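E1 (Kluyveromyces marxianus, PDB 3VX6) activates the ubiquitin-like proteins Atg12 and Atg8 as an E1-like enzyme of autophagy, this construct being its N-terminal, E2-binding part. Local coordinates at residues L37-K42 and L83-N87; L207-P211 and R237-F243. One frame throughout, in Å; residues are numbered along the deposited sequence.

Both contacts belong to the Atg7 N-terminal region but lie on opposite sides of the chain's centre. Their centres are 36 Å apart and their nearest atoms about 23 Å apart, so they do not touch. Each contact is partly buried and sits in or beside a different mixed sheet. Interaction 1 joins strand 40-47 to strand 78-86, and mostly backbone hydrogen bonds hold it. Interaction 2 joins two loops that follow strands 198-202 and 231-236, and no backbone-to-backbone hydrogen bond crosses it. There an arginine side chain, a water and an aromatic ring do the work. The strand pair buries 492 Å², against 262 Å² for the loops.

Interaction 1 (L37-K42 and L83-N87); sequences LDSDEK and LLNFN
Strands 40-42 and 83-86 run antiparallel, at 165°, with axes 4.5 Å apart. The register sets Lys42 against Leu83, Glu41 against Leu84, Asp40 against Asn85 and Ser39 against Phe86. Leu83 N donates to Lys42 O at 2.5 Å; the return bond, Lys42 N to Leu83 O at 2.9 Å, is weak. Leu84 shares a face with Glu41, opposite that of Leu83 and Asn85; its CD2 meets Ser39 CB at 3.6 Å. Asn85 and Asp40 form a hydrogen-bonded pair: Asn85 N to Asp40 O 2.6 Å, Asp40 N to Asn85 O 2.8 Å. Within this chain 40-47 is an edge strand of the mixed sheet; 78-86 pairs, in parallel, with 123-130 on its other side. Asn85 is t, and its ND2 donates to OD2 of Asp40 (m) at 2.7 Å. Lys42 NZ bridges Asp40 OD1 at 3.5 Å. The CA-to-CB bond of Phe86 points away from 37-42; its side chain touches Leu91 and Phe92 of helix 89-94. Asn87 adopts p, and its ND2 donates to Leu37 O at 2.6 Å.

Interaction 2 (L207-P211 and R237-F243); sequences LKDIP and RSDESSF
Arg237 NH1 and NH2 both donate to Leu207 O, at 2.9 and 3.0 Å. The type II beta turn from Leu207 to Ile210 lies in the strand-to-helix loop of a beta-alpha-beta crossover (198-202, 215-225, 231-236). Residues 237-243 connect strand 231-236 to its antiparallel neighbour 243-250, opening with a type I turn, Arg237 to Glu240. Leu207 O also accepts the turn's own bond from Ile210 N, at 3.2 Å. Asp209 has positive phi (56°), as the third residue of a type II turn does. Arg237 points toward the turn with chi1 m, chi2 92°, chi3 t and chi4 -80°. Its NH1 also donates to Ser241 OG at 2.8 Å, while NH2 forms a salt bridge with Asp203. One water joins the loops: it accepts from Asp209 N at 2.6 Å and donates to Ser241 O at 2.7 Å and Asp209 OD1 at 3.1 Å. Phe243, chi1 p, carries its ring under Asp209, whose CA makes a CH-pi contact 4.0 Å from the ring centroid. Asp209 OD1 lies over the same ring, 3.4 Å from Phe243 CG. At the ring edge, Pro211 CD packs 4.3 Å from Phe243 CZ.

Interaction 1 (L37-K42 and L83-N87)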
# COMPACT_ATOMS: atom_id res chain seq x y z
N LEU A 37 15.54 5.95 22.99
CA LEU A 37 16.77 6.45 22.38
C LEU A 37 17.12 5.64 21.13
O LEU A 37 17.97 6.03 20.34
CB LEU A 37 17.91 6.38 23.39
CG LEU A 37 19.29 6.84 22.93
CD1 LEU A 37 20.04 7.38 24.12
CD2 LEU A 37 20.04 5.70 22.27
N ASP A 38 16.45 4.50 20.97
CA ASP A 38 16.65 3.65 19.81
C ASP A 38 15.67 4.13 18.75
O ASP A 38 14.99 5.13 18.94
CB ASP A 38 16.36 2.19 20.14
CG ASP A 38 17.61 1.40 20.48
OD1 ASP A 38 18.55 1.41 19.66
OD2 ASP A 38 17.65 0.78 21.57
N SER A 39 15.59 3.42 17.64
CA SER A 39 14.68 3.80 16.58
C SER A 39 13.27 3.28 16.88
O SER A 39 13.08 2.11 17.19
CB SER A 39 15.19 3.26 15.25
OG SER A 39 16.48 3.81 14.99
N ASP A 40 12.29 4.18 16.81
CA ASP A 40 10.90 3.83 17.09
C ASP A 40 10.28 3.08 15.92
O ASP A 40 10.30 3.56 14.79
CB ASP A 40 10.07 5.09 17.35
CG ASP A 40 10.77 6.08 18.29
OD1 ASP A 40 10.78 5.86 19.52
OD2 ASP A 40 11.31 7.08 17.77
N GLU A 41 9.72 1.91 16.20
CA GLU A 41 9.07 1.09 15.18
C GLU A 41 7.59 0.94 15.61
O GLU A 41 7.21 -0.04 16.24
CB GLU A 41 9.77 -0.27 15.09
CG GLU A 41 9.63 -0.98 13.76
CD GLU A 41 10.71 -2.04 13.56
OE1 GLU A 41 11.87 -1.67 13.27
OE2 GLU A 41 10.40 -3.24 13.73
N LYS A 42 6.79 1.95 15.26
CA LYS A 42 5.38 2.00 15.60
C LYS A 42 4.47 1.55 14.48
O LYS A 42 4.82 1.62 13.31
CB LYS A 42 4.96 3.43 15.98
CG LYS A 42 4.90 3.74 17.47
CD LYS A 42 6.22 4.23 18.02
CE LYS A 42 6.14 4.44 19.53
NZ LYS A 42 7.44 4.93 20.10
N LEU A 83 5.86 2.55 11.18
CA LEU A 83 6.79 3.66 11.21
C LEU A 83 8.13 3.19 11.78
O LEU A 83 8.17 2.37 12.69
CB LEU A 83 6.24 4.82 12.04
CG LEU A 83 7.22 5.93 12.45
CD1 LEU A 83 7.69 6.70 11.23
CD2 LEU A 83 6.53 6.86 13.44
N LEU A 84 9.21 3.68 11.21
CA LEU A 84 10.54 3.36 11.69
C LEU A 84 11.22 4.72 11.89
O LEU A 84 11.91 5.22 11.01
CB LEU A 84 11.31 2.54 10.66
CG LEU A 84 12.55 1.80 11.18
CD1 LEU A 84 13.59 1.75 10.07
CD2 LEU A 84 13.15 2.48 12.40
N ASN A 85 11.01 5.32 13.05
CA ASN A 85 11.62 6.60 13.34
C ASN A 85 13.05 6.46 13.85
O ASN A 85 13.28 5.99 14.98
CB ASN A 85 10.82 7.36 14.40
CG ASN A 85 11.42 8.73 14.71
OD1 ASN A 85 11.40 9.63 13.87
ND2 ASN A 85 11.99 8.88 15.91
N PHE A 86 14.01 6.86 13.03
CA PHE A 86 15.42 6.83 13.39
C PHE A 86 15.71 7.87 14.47
O PHE A 86 15.05 8.91 14.56
CB PHE A 86 16.28 7.08 12.16
CG PHE A 86 16.26 5.95 11.19
CD1 PHE A 86 16.88 4.75 11.49
CD2 PHE A 86 15.54 6.06 10.00
CE1 PHE A 86 16.80 3.66 10.63
CE2 PHE A 86 15.45 4.99 9.13
CZ PHE A 86 16.08 3.78 9.45
N ASN A 87 16.71 7.58 15.31
CA ASN A 87 17.07 8.47 16.40
C ASN A 87 18.05 9.56 16.01
O ASN A 87 18.17 10.56 16.70
CB ASN A 87 17.63 7.65 17.58
CG ASN A 87 18.59 6.54 17.13
OD1 ASN A 87 18.77 6.28 15.93
ND2 ASN A 87 19.20 5.87 18.11

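Interaction 2 (L207-P211 and R237-F243)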
# COMPACT_ATOMS: atom_id res chain seq x y z
N LEU A 207 -6.74 7.30 -10.80
CA LEU A 207 -6.22 7.64 -12.11
C LEU A 207 -6.89 6.71 -13.11
O LEU A 207 -7.03 5.51 -12.85
CB LEU A 207 -4.70 7.47 -12.16
CG LEU A 207 -3.90 8.60 -11.52
CD1 LEU A 207 -2.42 8.32 -11.68
CD2 LEU A 207 -4.26 9.94 -12.17
N LYS A 208 -7.32 7.25 -14.24
CA LYS A 208 -7.98 6.44 -15.24
C LYS A 208 -7.11 5.26 -15.67
O LYS A 208 -6.02 5.44 -16.24
CB LYS A 208 -8.36 7.29 -16.45
N ASP A 209 -7.60 4.06 -15.37
CA ASP A 209 -6.97 2.79 -15.72
C ASP A 209 -5.55 2.56 -15.25
O ASP A 209 -4.88 1.62 -15.68
CB ASP A 209 -7.05 2.56 -17.22
CG ASP A 209 -8.47 2.41 -17.69
OD1 ASP A 209 -9.30 1.85 -16.93
OD2 ASP A 209 -8.77 2.86 -18.82
N ILE A 210 -5.08 3.42 -14.37
CA ILE A 210 -3.74 3.22 -13.85
C ILE A 210 -3.97 2.84 -12.41
O ILE A 210 -4.40 3.65 -11.59
CB ILE A 210 -2.86 4.48 -13.97
CG1 ILE A 210 -2.68 4.83 -15.44
CG2 ILE A 210 -1.50 4.22 -13.33
CD1 ILE A 210 -1.73 5.97 -15.68
N PRO A 211 -3.73 1.56 -12.09
CA PRO A 211 -3.92 1.10 -10.73
C PRO A 211 -2.70 1.51 -9.93
O PRO A 211 -1.64 1.79 -10.50
CB PRO A 211 -4.04 -0.41 -10.91
CG PRO A 211 -3.05 -0.67 -11.97
CD PRO A 211 -3.31 0.45 -12.97
N ARG A 237 -13.42 1.83 -7.66
CA ARG A 237 -13.21 3.22 -7.30
C ARG A 237 -14.55 3.91 -7.03
O ARG A 237 -15.53 3.70 -7.76
CB ARG A 237 -12.49 3.97 -8.44
CG ARG A 237 -10.97 3.77 -8.53
CD ARG A 237 -10.57 2.64 -9.47
NE ARG A 237 -9.14 2.63 -9.75
CZ ARG A 237 -8.54 3.42 -10.64
NH1 ARG A 237 -9.25 4.29 -11.34
NH2 ARG A 237 -7.23 3.35 -10.82
N SER A 238 -14.61 4.72 -5.99
CA SER A 238 -15.85 5.42 -5.70
C SER A 238 -15.94 6.52 -6.77
O SER A 238 -16.95 7.18 -6.95
CB SER A 238 -15.79 6.02 -4.29
OG SER A 238 -14.63 6.81 -4.13
N ASP A 239 -14.83 6.66 -7.49
CA ASP A 239 -14.62 7.64 -8.54
C ASP A 239 -15.44 7.50 -9.84
O ASP A 239 -15.54 8.46 -10.61
CB ASP A 239 -13.14 7.61 -8.91
CG ASP A 239 -12.69 8.84 -9.64
OD1 ASP A 239 -11.79 8.73 -10.51
OD2 ASP A 239 -13.22 9.93 -9.34
N GLU A 240 -16.02 6.33 -10.09
CA GLU A 240 -16.75 6.04 -11.33
C GLU A 240 -15.69 5.46 -12.27
O GLU A 240 -15.99 4.99 -13.36
CB GLU A 240 -17.31 7.31 -12.00
CG GLU A 240 -18.36 8.04 -11.20
CD GLU A 240 -19.47 7.13 -10.74
OE1 GLU A 240 -20.14 6.54 -11.62
OE2 GLU A 240 -19.66 7.00 -9.51
N SER A 241 -14.44 5.53 -11.81
CA SER A 241 -13.30 5.03 -12.56
C SER A 241 -13.04 3.54 -12.36
O SER A 241 -12.08 3.01 -12.92
CB SER A 241 -12.04 5.81 -12.17
OG SER A 241 -11.68 5.51 -10.83
N SER A 242 -13.87 2.88 -11.55
CA SER A 242 -13.70 1.44 -11.30
C SER A 242 -13.71 0.61 -12.58
O SER A 242 -14.61 0.74 -13.42
CB SER A 242 -14.77 0.93 -10.33
OG SER A 242 -15.86 1.84 -10.25
N PHE A 243 -12.69 -0.23 -12.74
CA PHE A 243 -12.57 -1.08 -13.92
C PHE A 243 -11.96 -2.44 -13.57
O PHE A 243 -11.20 -2.56 -12.62
CB PHE A 243 -11.66 -0.42 -14.95
CG PHE A 243 -10.21 -0.36 -14.55
CD1 PHE A 243 -9.78 0.49 -13.53
CD2 PHE A 243 -9.27 -1.18 -15.18
CE1 PHE A 243 -8.45 0.53 -13.15
CE2 PHE A 243 -7.93 -1.15 -14.81
CZ PHE A 243 -7.51 -0.30 -13.79
O HOH W 1 -10.09 3.79 -14.65